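Side-chain contacts in acyl-coenzyme A oxidase 3 (Yarrowia lipolytica, PDB 5YS9), which oxidises acyl-CoA substrates of different chain lengths to (2E)-enoyl-CoA with FAD and molecular oxygen, releasing hydrogen peroxide in peroxisomal fatty acid beta-oxidation: residues V230-D235 against S240-I245; A178-I181 against E186-I189; K139-Y144 against N275-Y280; K222-K227 against G287-P292. All coordinates share one frame; numbering follows the deposited sequence.

Contact 1: V230-D235 against S240-I245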
loop_
_atom_site.group_PDB
_atom_site.type_symbol
_atom_site.label_atom_id
_atom_site.label_comp_id
_atom_site.label_asym_id
_atom_site.label_seq_id
_atom_site.Cartn_x
_atom_site.Cartn_y
_atom_site.Cartn_z
ATOM N N VAL A 230 -19.042 -18.630 27.219
ATOM C CA VAL A 230 -19.917 -17.474 27.010
ATOM C C VAL A 230 -19.860 -16.650 28.280
ATOM O O VAL A 230 -20.153 -17.156 29.361
ATOM C CB VAL A 230 -21.396 -17.831 26.687
ATOM C CG1 VAL A 230 -22.146 -16.575 26.273
ATOM C CG2 VAL A 230 -21.481 -18.841 25.566
ATOM N N VAL A 231 -19.497 -15.380 28.145
ATOM C CA VAL A 231 -19.472 -14.475 29.284
ATOM C C VAL A 231 -20.316 -13.298 28.952
ATOM O O VAL A 231 -20.089 -12.607 27.957
ATOM C CB VAL A 231 -18.048 -13.941 29.583
ATOM C CG1 VAL A 231 -18.075 -13.039 30.830
ATOM C CG2 VAL A 231 -17.043 -15.083 29.692
ATOM N N GLN A 232 -21.242 -12.995 29.818
ATOM C CA GLN A 232 -22.065 -11.824 29.617
ATOM C C GLN A 232 -21.255 -10.576 29.969
ATOM O O GLN A 232 -20.717 -10.485 31.073
ATOM C CB GLN A 232 -23.313 -11.930 30.484
ATOM C CG GLN A 232 -24.377 -10.929 30.096
ATOM C CD GLN A 232 -25.650 -11.097 30.876
ATOM O OE1 GLN A 232 -25.966 -12.192 31.411
ATOM N NE2 GLN A 232 -26.392 -10.014 30.958
ATOM N N LEU A 233 -21.175 -9.638 29.023
ATOM C CA LEU A 233 -20.401 -8.408 29.175
ATOM C C LEU A 233 -21.204 -7.264 29.752
ATOM O O LEU A 233 -20.691 -6.480 30.543
ATOM C CB LEU A 233 -19.897 -7.937 27.833
ATOM C CG LEU A 233 -18.855 -8.771 27.133
ATOM C CD1 LEU A 233 -18.444 -8.096 25.828
ATOM C CD2 LEU A 233 -17.675 -8.980 28.026
ATOM N N ARG A 234 -22.461 -7.158 29.355
ATOM C CA ARG A 234 -23.318 -6.077 29.812
ATOM C C ARG A 234 -24.654 -6.583 30.338
ATOM O O ARG A 234 -25.201 -7.579 29.874
ATOM C CB ARG A 234 -23.585 -5.061 28.682
ATOM C CG ARG A 234 -22.352 -4.406 28.087
ATOM C CD ARG A 234 -22.725 -3.493 26.912
ATOM N NE ARG A 234 -21.758 -2.422 26.723
ATOM C CZ ARG A 234 -20.682 -2.457 25.943
ATOM N NH1 ARG A 234 -20.369 -3.537 25.225
ATOM N NH2 ARG A 234 -19.904 -1.376 25.899
ATOM N N ASP A 235 -25.167 -5.872 31.331
ATOM C CA ASP A 235 -26.564 -5.919 31.668
ATOM C C ASP A 235 -27.329 -5.468 30.400
ATOM O O ASP A 235 -27.083 -4.388 29.845
ATOM C CB ASP A 235 -26.804 -4.957 32.815
ATOM C CG ASP A 235 -28.223 -4.818 33.141
ATOM O OD1 ASP A 235 -28.728 -5.768 33.742
ATOM O OD2 ASP A 235 -28.823 -3.766 32.804
ATOM N N SER A 240 -25.011 -1.470 30.852
ATOM C CA SER A 240 -23.878 -1.293 31.799
ATOM C C SER A 240 -23.051 -2.562 31.910
ATOM O O SER A 240 -23.550 -3.677 31.654
ATOM C CB SER A 240 -24.345 -0.892 33.190
ATOM O OG SER A 240 -25.018 0.362 33.139
ATOM N N LEU A 241 -21.796 -2.373 32.303
ATOM C CA LEU A 241 -20.843 -3.438 32.392
ATOM C C LEU A 241 -21.149 -4.304 33.584
ATOM O O LEU A 241 -21.484 -3.796 34.643
ATOM C CB LEU A 241 -19.453 -2.881 32.588
ATOM C CG LEU A 241 -18.975 -2.023 31.422
ATOM C CD1 LEU A 241 -17.505 -1.709 31.630
ATOM C CD2 LEU A 241 -19.226 -2.708 30.079
ATOM N N MET A 242 -21.006 -5.617 33.403
ATOM C CA MET A 242 -21.242 -6.566 34.462
ATOM C C MET A 242 -20.083 -6.480 35.429
ATOM O O MET A 242 -19.033 -5.952 35.102
ATOM C CB MET A 242 -21.396 -8.002 33.922
ATOM C CG MET A 242 -22.620 -8.251 33.057
ATOM S SD MET A 242 -24.166 -8.210 33.985
ATOM C CE MET A 242 -24.102 -9.851 34.746
ATOM N N PRO A 243 -20.297 -6.965 36.647
ATOM C CA PRO A 243 -19.230 -6.930 37.625
ATOM C C PRO A 243 -17.955 -7.622 37.180
ATOM O O PRO A 243 -17.989 -8.737 36.690
ATOM C CB PRO A 243 -19.835 -7.683 38.849
ATOM C CG PRO A 243 -21.287 -7.984 38.510
ATOM C CD PRO A 243 -21.627 -7.266 37.239
ATOM N N GLY A 244 -16.820 -6.977 37.380
ATOM C CA GLY A 244 -15.530 -7.603 37.009
ATOM C C GLY A 244 -15.139 -7.482 35.548
ATOM O O GLY A 244 -14.071 -7.964 35.178
ATOM N N ILE A 245 -15.984 -6.821 34.745
ATOM C CA ILE A 245 -15.777 -6.625 33.315
ATOM C C ILE A 245 -15.317 -5.187 33.107
ATOM O O ILE A 245 -15.997 -4.254 33.519
ATOM C CB ILE A 245 -17.083 -6.790 32.512
ATOM C CG1 ILE A 245 -17.676 -8.205 32.718
ATOM C CG2 ILE A 245 -16.862 -6.465 31.017
ATOM C CD1 ILE A 245 -16.944 -9.302 31.985
#
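L241 sets its CD2 methyl over one face of the R234 guanidinium, 4.0 Å above the plane and off toward the rim. The two side chains lie side by side and point the same way. The guanidinium N-H groups are used elsewhere: NH1 and NH2 bond to A204 O, A205 O and A208 O, and NH2 also to P672 O of the second subunit. The flat amide of Q232 turns back on its own segment. Q232 NE2 donates to R234 O at 2.9 Å, nearly in the amide plane. Two backbone bonds tie the segments together. M242 N donates to L233 O at 3.0 Å, and D235 N donates to S240 O at 2.7 Å. M242 is bent at chi2 and chi3 (-70° and -78°). This folds M242 SD back to 3.7 Å from D235 N. On the inner side, I245 CG2 lies 4.0 Å from L233 CD2, and I245 CD1 meets V231 CG1 at 4.1 Å. Cutting I245 back to an alanine is likely to rob L233 and V231 of these methyl partners and open a gap next to F266. The loop returns on strand 222-232 through a single R234-L241 bridge. A type II beta turn from M242 to I245 then leads into strand 245-249 of the beta-sheet middle domain of the acyl-CoA oxidase family.

Contact 2: A178-I181 against E186-I189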
loop_
_atom_site.group_PDB
_atom_site.type_symbol
_atom_site.label_atom_id
_atom_site.label_comp_id
_atom_site.label_asym_id
_atom_site.label_seq_id
_atom_site.Cartn_x
_atom_site.Cartn_y
_atom_site.Cartn_z
ATOM N N ALA A 178 -9.721 -19.633 32.937
ATOM C CA ALA A 178 -11.069 -20.041 33.303
ATOM C C ALA A 178 -10.914 -21.171 34.351
ATOM O O ALA A 178 -10.601 -22.313 34.010
ATOM C CB ALA A 178 -11.805 -20.544 32.048
ATOM N N THR A 179 -11.109 -20.859 35.620
ATOM C CA THR A 179 -10.749 -21.789 36.673
ATOM C C THR A 179 -12.004 -22.426 37.243
ATOM O O THR A 179 -12.894 -21.698 37.669
ATOM C CB THR A 179 -9.944 -21.073 37.759
ATOM O OG1 THR A 179 -8.751 -20.550 37.171
ATOM C CG2 THR A 179 -9.525 -22.045 38.802
ATOM N N TYR A 180 -12.104 -23.760 37.231
ATOM C CA TYR A 180 -13.323 -24.419 37.708
ATOM C C TYR A 180 -13.331 -24.374 39.237
ATOM O O TYR A 180 -12.316 -24.659 39.858
ATOM C CB TYR A 180 -13.454 -25.875 37.181
ATOM C CG TYR A 180 -14.742 -26.578 37.643
ATOM C CD1 TYR A 180 -15.991 -26.095 37.274
ATOM C CD2 TYR A 180 -14.704 -27.697 38.473
ATOM C CE1 TYR A 180 -17.156 -26.696 37.711
ATOM C CE2 TYR A 180 -15.870 -28.324 38.905
ATOM C CZ TYR A 180 -17.091 -27.819 38.528
ATOM O OH TYR A 180 -18.260 -28.404 38.949
ATOM N N ILE A 181 -14.463 -23.975 39.798
ATOM C CA ILE A 181 -14.719 -24.086 41.214
ATOM C C ILE A 181 -15.870 -25.056 41.415
ATOM O O ILE A 181 -16.988 -24.781 41.032
ATOM C CB ILE A 181 -15.118 -22.727 41.788
ATOM C CG1 ILE A 181 -14.080 -21.685 41.420
ATOM C CG2 ILE A 181 -15.266 -22.804 43.289
ATOM C CD1 ILE A 181 -12.669 -22.149 41.658
ATOM N N GLU A 186 -18.943 -23.273 39.007
ATOM C CA GLU A 186 -18.668 -22.091 38.212
ATOM C C GLU A 186 -17.265 -22.101 37.592
ATOM O O GLU A 186 -16.374 -22.834 38.023
ATOM C CB GLU A 186 -18.830 -20.865 39.110
ATOM C CG GLU A 186 -20.284 -20.552 39.497
ATOM C CD GLU A 186 -20.411 -19.249 40.290
ATOM O OE1 GLU A 186 -19.585 -18.996 41.193
ATOM O OE2 GLU A 186 -21.337 -18.465 40.005
ATOM N N PHE A 187 -17.091 -21.297 36.547
ATOM C CA PHE A 187 -15.759 -20.872 36.115
ATOM C C PHE A 187 -15.485 -19.444 36.582
ATOM O O PHE A 187 -16.376 -18.611 36.575
ATOM C CB PHE A 187 -15.586 -20.963 34.601
ATOM C CG PHE A 187 -15.580 -22.361 34.084
ATOM C CD1 PHE A 187 -14.493 -23.182 34.313
ATOM C CD2 PHE A 187 -16.671 -22.856 33.373
ATOM C CE1 PHE A 187 -14.484 -24.471 33.827
ATOM C CE2 PHE A 187 -16.678 -24.152 32.900
ATOM C CZ PHE A 187 -15.578 -24.964 33.121
ATOM N N ILE A 188 -14.243 -19.203 36.997
ATOM C CA ILE A 188 -13.713 -17.883 37.212
ATOM C C ILE A 188 -12.880 -17.505 35.980
ATOM O O ILE A 188 -11.814 -18.083 35.752
ATOM C CB ILE A 188 -12.821 -17.833 38.456
ATOM C CG1 ILE A 188 -13.618 -18.286 39.700
ATOM C CG2 ILE A 188 -12.270 -16.416 38.663
ATOM C CD1 ILE A 188 -12.804 -18.221 41.002
ATOM N N ILE A 189 -13.361 -16.508 35.226
ATOM C CA ILE A 189 -12.636 -15.941 34.095
ATOM C C ILE A 189 -11.752 -14.774 34.554
ATOM O O ILE A 189 -12.258 -13.802 35.144
ATOM C CB ILE A 189 -13.567 -15.426 32.997
ATOM C CG1 ILE A 189 -14.658 -16.483 32.630
ATOM C CG2 ILE A 189 -12.734 -15.017 31.786
ATOM C CD1 ILE A 189 -14.132 -17.888 32.363
#
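Strands 178-181 and 186-189 run antiparallel, their short axes 4.2 Å apart at closest approach and their directions 149° apart. They form a beta hairpin in the middle-domain sheet. T179 with I188 and I181 with E186 are the hydrogen-bonded pairs; A178 with I189 and Y180 with F187 are the non-hydrogen-bonded ones. The straightest of the four bonds, I181 N to E186 O, measures 2.8 Å. E186 N returns a longer bond to I181 O.

A178, Y180, F187 and I189 share the buried face. Here the edge of Y180 points at the face of F187, an edge-to-face pair with centroids 5.7 Å apart and planes at 60°. The Y180 side chain leaves anti to its own N (chi1 -179°), which carries CD1 over the F187 ring toward its rim. CB of Y180 also touches F187 CE1, at 3.8 Å. F187 makes a second edge-to-face pair with F229 of strand 222-232, so the hairpin packs on another strand of the same sheet. The Y180 hydroxyl is bonded to D185 in the connecting turn.

The face of T179, I181, E186 and I188 is partly exposed. E186 OE1 makes a salt bridge to R270 on strand 262-272 and a bond to T184 OG1. The I181 and I188 side chains cross obliquely, I181 CG1 lying 3.7 Å from I188 CD1. At the far end of the buried face, I189 CD1 reaches back to A178 CB, 3.5 Å away.

Contact 3: K139-Y144 against N275-Y280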
loop_
_atom_site.group_PDB
_atom_site.type_symbol
_atom_site.label_atom_id
_atom_site.label_comp_id
_atom_site.label_asym_id
_atom_site.label_seq_id
_atom_site.Cartn_x
_atom_site.Cartn_y
_atom_site.Cartn_z
ATOM N N LYS A 139 -26.431 -28.981 21.361
ATOM C CA LYS A 139 -27.716 -28.519 20.858
ATOM C C LYS A 139 -28.503 -27.747 21.934
ATOM O O LYS A 139 -29.197 -26.766 21.628
ATOM C CB LYS A 139 -28.530 -29.702 20.362
ATOM C CG LYS A 139 -29.844 -29.373 19.662
ATOM C CD LYS A 139 -30.983 -30.279 20.142
ATOM C CE LYS A 139 -32.302 -29.942 19.459
ATOM N NZ LYS A 139 -33.421 -30.808 19.953
ATOM N N GLU A 140 -28.385 -28.156 23.191
ATOM C CA GLU A 140 -29.189 -27.551 24.248
ATOM C C GLU A 140 -28.642 -26.156 24.593
ATOM O O GLU A 140 -29.424 -25.251 24.887
ATOM C CB GLU A 140 -29.235 -28.406 25.520
ATOM C CG GLU A 140 -29.691 -29.830 25.297
ATOM C CD GLU A 140 -28.577 -30.714 24.746
ATOM O OE1 GLU A 140 -27.391 -30.581 25.219
ATOM O OE2 GLU A 140 -28.902 -31.510 23.821
ATOM N N GLN A 141 -27.309 -26.012 24.547
ATOM C CA GLN A 141 -26.629 -24.729 24.756
ATOM C C GLN A 141 -26.961 -23.732 23.652
ATOM O O GLN A 141 -27.380 -22.622 23.951
ATOM C CB GLN A 141 -25.111 -24.924 24.874
ATOM C CG GLN A 141 -24.746 -25.604 26.184
ATOM C CD GLN A 141 -23.282 -25.883 26.305
ATOM O OE1 GLN A 141 -22.616 -26.282 25.323
ATOM N NE2 GLN A 141 -22.750 -25.669 27.525
ATOM N N TYR A 142 -26.787 -24.134 22.392
ATOM C CA TYR A 142 -27.270 -23.346 21.235
ATOM C C TYR A 142 -28.713 -22.862 21.441
ATOM O O TYR A 142 -28.970 -21.668 21.398
ATOM C CB TYR A 142 -27.170 -24.165 19.918
ATOM C CG TYR A 142 -27.542 -23.397 18.666
ATOM C CD1 TYR A 142 -26.649 -22.493 18.130
ATOM C CD2 TYR A 142 -28.782 -23.559 18.035
ATOM C CE1 TYR A 142 -26.952 -21.763 16.998
ATOM C CE2 TYR A 142 -29.097 -22.838 16.885
ATOM C CZ TYR A 142 -28.161 -21.924 16.380
ATOM O OH TYR A 142 -28.355 -21.147 15.255
ATOM N N ASP A 143 -29.632 -23.783 21.710
ATOM C CA ASP A 143 -31.062 -23.458 21.799
ATOM C C ASP A 143 -31.307 -22.451 22.904
ATOM O O ASP A 143 -32.168 -21.566 22.756
ATOM C CB ASP A 143 -31.934 -24.713 22.051
ATOM C CG ASP A 143 -32.010 -25.684 20.838
ATOM O OD1 ASP A 143 -31.617 -25.322 19.697
ATOM O OD2 ASP A 143 -32.476 -26.837 21.052
ATOM N N TYR A 144 -30.553 -22.582 24.005
ATOM C CA TYR A 144 -30.668 -21.642 25.130
ATOM C C TYR A 144 -30.317 -20.193 24.743
ATOM O O TYR A 144 -31.085 -19.273 25.005
ATOM C CB TYR A 144 -29.788 -22.071 26.282
ATOM C CG TYR A 144 -29.762 -21.092 27.449
ATOM C CD1 TYR A 144 -30.803 -21.072 28.378
ATOM C CD2 TYR A 144 -28.674 -20.195 27.635
ATOM C CE1 TYR A 144 -30.785 -20.205 29.453
ATOM C CE2 TYR A 144 -28.644 -19.316 28.721
ATOM C CZ TYR A 144 -29.696 -19.337 29.623
ATOM O OH TYR A 144 -29.702 -18.534 30.696
ATOM N N ASN A 275 -21.738 -22.461 30.799
ATOM C CA ASN A 275 -21.475 -21.406 29.843
ATOM C C ASN A 275 -20.333 -21.769 28.959
ATOM O O ASN A 275 -20.203 -21.190 27.897
ATOM C CB ASN A 275 -21.191 -20.070 30.526
ATOM C CG ASN A 275 -22.445 -19.288 30.858
ATOM O OD1 ASN A 275 -22.399 -18.073 30.978
ATOM N ND2 ASN A 275 -23.562 -19.964 31.003
ATOM N N MET A 276 -19.491 -22.691 29.412
ATOM C CA MET A 276 -18.475 -23.294 28.563
ATOM C C MET A 276 -19.168 -24.063 27.489
ATOM O O MET A 276 -20.055 -24.852 27.783
ATOM C CB MET A 276 -17.620 -24.270 29.338
ATOM C CG MET A 276 -16.606 -25.015 28.468
ATOM S SD MET A 276 -15.596 -26.138 29.467
ATOM C CE MET A 276 -14.776 -27.059 28.151
ATOM N N LEU A 277 -18.737 -23.873 26.252
ATOM C CA LEU A 277 -19.346 -24.596 25.125
ATOM C C LEU A 277 -18.754 -26.010 25.037
ATOM O O LEU A 277 -17.553 -26.167 25.032
ATOM C CB LEU A 277 -19.161 -23.804 23.831
ATOM C CG LEU A 277 -19.863 -22.437 23.797
ATOM C CD1 LEU A 277 -19.427 -21.716 22.543
ATOM C CD2 LEU A 277 -21.377 -22.537 23.859
ATOM N N MET A 278 -19.594 -27.040 24.999
ATOM C CA MET A 278 -19.102 -28.407 25.290
ATOM C C MET A 278 -19.351 -29.504 24.261
ATOM O O MET A 278 -19.261 -30.673 24.602
ATOM C CB MET A 278 -19.587 -28.882 26.675
ATOM C CG MET A 278 -18.888 -28.230 27.869
ATOM S SD MET A 278 -19.497 -28.978 29.403
ATOM C CE MET A 278 -19.228 -27.736 30.673
ATOM N N LYS A 279 -19.592 -29.144 23.007
ATOM C CA LYS A 279 -19.691 -30.135 21.916
ATOM C C LYS A 279 -18.460 -31.061 21.836
ATOM O O LYS A 279 -18.606 -32.268 21.693
ATOM C CB LYS A 279 -19.920 -29.431 20.561
ATOM C CG LYS A 279 -20.039 -30.357 19.349
ATOM C CD LYS A 279 -20.827 -29.745 18.195
ATOM C CE LYS A 279 -20.556 -30.500 16.898
ATOM N NZ LYS A 279 -21.762 -30.645 16.026
ATOM N N TYR A 280 -17.266 -30.477 21.934
ATOM C CA TYR A 280 -16.012 -31.200 21.790
ATOM C C TYR A 280 -15.358 -31.523 23.113
ATOM O O TYR A 280 -15.000 -32.672 23.346
ATOM C CB TYR A 280 -15.054 -30.441 20.886
ATOM C CG TYR A 280 -15.597 -30.323 19.495
ATOM C CD1 TYR A 280 -15.873 -31.466 18.746
ATOM C CD2 TYR A 280 -15.879 -29.068 18.916
ATOM C CE1 TYR A 280 -16.396 -31.383 17.471
ATOM C CE2 TYR A 280 -16.388 -28.971 17.617
ATOM C CZ TYR A 280 -16.640 -30.138 16.907
ATOM O OH TYR A 280 -17.155 -30.112 15.646
#
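Q141 reaches out from helix 139-147 and grips the backbone of M276 and M278, on both sides of L277. Both ends of its amide are in use. Q141 OE1 accepts from M278 N at 3.1 Å; the donor lies in the carbonyl plane on a lone pair, with 151° at the hydrogen. Q141 NE2 donates to M276 O at 2.8 Å. That bond is more bent, 141° at the hydrogen, and the acceptor sits 26° out of the amide plane. The carbonyl of M276 and the N-H of M278 are thus both satisfied by one side chain.

Each amide atom has a further partner. OE1 also accepts from T138 N, just ahead of the helix. NE2 has a weak bond to Q274 O. OE1 is therefore shared by two backbone donors, and these bonds together fix the rotation of the amide. The chain of Q141 is extended beyond CG, which carries the amide from the helix to the loop even though the nearest CA atoms, those of Q141 and L277, stay 7.3 Å apart. Apart from these bonds, L277 CD2 and M278 CB each lie 4.2 Å from Q141 OE1.

L277 packs between I133 and S136 of helix 116-136 and I228 and V230 of strand 222-232. M276 lies on K227 and F229 of that strand. K279 shares a backbone bond with S136. The loop 275-280 thus runs between the N-terminal helices and the beta domain, with helix 139-147 holding it through Q141.

Contact 4: K222-K227 against G287-P292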
loop_
_atom_site.group_PDB
_atom_site.type_symbol
_atom_site.label_atom_id
_atom_site.label_comp_id
_atom_site.label_asym_id
_atom_site.label_seq_id
_atom_site.Cartn_x
_atom_site.Cartn_y
_atom_site.Cartn_z
ATOM N N LYS A 222 -4.657 -28.427 36.695
ATOM C CA LYS A 222 -4.287 -28.969 35.410
ATOM C C LYS A 222 -4.729 -28.006 34.339
ATOM O O LYS A 222 -5.835 -27.510 34.372
ATOM C CB LYS A 222 -4.950 -30.321 35.193
ATOM C CG LYS A 222 -4.551 -31.029 33.911
ATOM C CD LYS A 222 -4.242 -32.489 34.183
ATOM C CE LYS A 222 -4.396 -33.372 32.954
ATOM N NZ LYS A 222 -4.759 -34.774 33.309
ATOM N N ASP A 223 -3.839 -27.731 33.399
ATOM C CA ASP A 223 -4.154 -26.862 32.291
ATOM C C ASP A 223 -4.565 -27.731 31.126
ATOM O O ASP A 223 -3.781 -28.504 30.614
ATOM C CB ASP A 223 -2.916 -26.059 31.929
ATOM C CG ASP A 223 -3.202 -24.911 30.996
ATOM O OD1 ASP A 223 -4.031 -25.042 30.089
ATOM O OD2 ASP A 223 -2.565 -23.868 31.164
ATOM N N TYR A 224 -5.805 -27.585 30.704
ATOM C CA TYR A 224 -6.331 -28.316 29.527
ATOM C C TYR A 224 -6.338 -27.531 28.204
ATOM O O TYR A 224 -7.046 -27.913 27.288
ATOM C CB TYR A 224 -7.766 -28.796 29.808
ATOM C CG TYR A 224 -7.791 -29.867 30.825
ATOM C CD1 TYR A 224 -7.887 -29.558 32.177
ATOM C CD2 TYR A 224 -7.685 -31.208 30.458
ATOM C CE1 TYR A 224 -7.902 -30.547 33.140
ATOM C CE2 TYR A 224 -7.703 -32.197 31.412
ATOM C CZ TYR A 224 -7.803 -31.850 32.744
ATOM O OH TYR A 224 -7.810 -32.801 33.697
ATOM N N GLY A 225 -5.583 -26.442 28.086
ATOM C CA GLY A 225 -5.581 -25.648 26.852
ATOM C C GLY A 225 -6.799 -24.738 26.713
ATOM O O GLY A 225 -7.702 -24.707 27.578
ATOM N N VAL A 226 -6.825 -24.015 25.594
ATOM C CA VAL A 226 -7.749 -22.934 25.356
ATOM C C VAL A 226 -9.109 -23.463 24.897
ATOM O O VAL A 226 -9.167 -24.246 23.964
ATOM C CB VAL A 226 -7.149 -21.964 24.302
ATOM C CG1 VAL A 226 -8.160 -20.904 23.861
ATOM C CG2 VAL A 226 -5.863 -21.325 24.835
ATOM N N LYS A 227 -10.189 -23.055 25.566
ATOM C CA LYS A 227 -11.554 -23.406 25.151
ATOM C C LYS A 227 -12.355 -22.143 25.146
ATOM O O LYS A 227 -11.830 -21.076 25.419
ATOM C CB LYS A 227 -12.213 -24.395 26.141
ATOM C CG LYS A 227 -11.362 -25.577 26.588
ATOM C CD LYS A 227 -10.981 -26.482 25.431
ATOM C CE LYS A 227 -9.826 -27.369 25.857
ATOM N NZ LYS A 227 -9.347 -28.229 24.750
ATOM N N GLY A 287 -15.988 -32.086 38.037
ATOM C CA GLY A 287 -14.675 -31.660 37.566
ATOM C C GLY A 287 -13.878 -32.651 36.731
ATOM O O GLY A 287 -12.650 -32.517 36.568
ATOM N N LYS A 288 -14.551 -33.635 36.162
ATOM C CA LYS A 288 -13.875 -34.555 35.248
ATOM C C LYS A 288 -14.000 -33.994 33.827
ATOM O O LYS A 288 -15.097 -33.589 33.409
ATOM C CB LYS A 288 -14.427 -35.997 35.377
ATOM C CG LYS A 288 -13.739 -36.853 36.447
ATOM C CD LYS A 288 -13.482 -36.119 37.778
ATOM C CE LYS A 288 -12.939 -37.023 38.884
ATOM N NZ LYS A 288 -13.818 -38.204 39.125
ATOM N N VAL A 289 -12.866 -33.987 33.118
ATOM C CA VAL A 289 -12.703 -33.430 31.780
ATOM C C VAL A 289 -12.556 -34.577 30.776
ATOM O O VAL A 289 -11.752 -35.480 31.016
ATOM C CB VAL A 289 -11.432 -32.548 31.714
ATOM C CG1 VAL A 289 -11.206 -31.961 30.322
ATOM C CG2 VAL A 289 -11.469 -31.457 32.783
ATOM N N SER A 290 -13.326 -34.507 29.676
ATOM C CA SER A 290 -13.318 -35.457 28.563
ATOM C C SER A 290 -13.256 -34.702 27.235
ATOM O O SER A 290 -13.795 -33.616 27.118
ATOM C CB SER A 290 -14.583 -36.317 28.582
ATOM O OG SER A 290 -15.625 -35.678 29.309
ATOM N N GLN A 291 -12.596 -35.292 26.246
ATOM C CA GLN A 291 -12.444 -34.734 24.895
ATOM C C GLN A 291 -12.611 -35.872 23.864
ATOM O O GLN A 291 -11.606 -36.360 23.352
ATOM C CB GLN A 291 -11.083 -34.012 24.752
ATOM C CG GLN A 291 -10.995 -32.806 25.714
ATOM C CD GLN A 291 -9.773 -31.879 25.586
ATOM O OE1 GLN A 291 -9.098 -31.582 26.600
ATOM N NE2 GLN A 291 -9.527 -31.371 24.372
ATOM N N PRO A 292 -13.884 -36.298 23.567
ATOM C CA PRO A 292 -14.158 -37.489 22.707
ATOM C C PRO A 292 -13.515 -37.425 21.313
ATOM O O PRO A 292 -13.080 -36.358 20.897
ATOM C CB PRO A 292 -15.708 -37.529 22.599
ATOM C CG PRO A 292 -16.232 -36.698 23.727
ATOM C CD PRO A 292 -15.141 -35.710 24.098
#
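Y224 and V289 make the apolar part of this surface contact. V289 lays both its methyls over one face of the Y224 ring. V289 CG2 makes a CH-pi contact, 3.9 Å from the centroid of the Y224 ring and 20° off the ring normal. V289 CG1 lies over the same face, nearer the CD2-CE2 edge, 3.6 Å from Y224 CD2. With V289 CG1 anti to its backbone N (chi1 179°), both branches come down on one face of the ring. With a serine here in place of Y224, the V289 methyls would probably lose their aromatic floor, and a gap would open between the strand and the segment 287-292.

The polar part involves K227 and Q291. They come from opposite directions, and K227 NZ lies 3.8 Å from Q291 CD. The K227 chain is bent at chi2, and its side chain also rests on A281. Q291 crosses the Y224 ring obliquely, its amide plane turned 58° from the ring.

A bond within the strand shapes the backbone beside Y224. D223 OD1 accepts from G225 N at 2.9 Å, an Asx turn. G225 has a positive phi, which favours glycine. Strand 222-232 is also bonded to strand 210-219: Y224 and G225 both pair with L217, and D223 OD2 makes a salt bridge to R216.

The two backbones stay well apart, Y224 and V289 being nearest with CA atoms 8.5 Å from each other. The small hairpin of strands 282-283 and 289-290 therefore meets the middle-domain sheet here through side chains, mainly by the dispersion and CH-pi contact of one valine on one tyrosine.

Contact 3 opens first along the chain, at 139-144. Contact 2 then forms and closes, strand 222-232 follows with the first segments of contacts 4 and 1, and contact 1 closes before 275-280 completes contact 3 and 287-292 completes contact 4. Contacts 3 and 4 thus cross along the chain. Contacts 1 and 2 both reach the same sheet, their centres about 15 Å apart, and meet where V231 packs on I189. Contacts 2 and 4 lie closest, about 12 Å between centres. Contact 3 touches contact 2 where M276 packs on F187. Together they tie the middle-domain sheet to the N-terminal helices and to the small hairpin of strands 282-283 and 289-290.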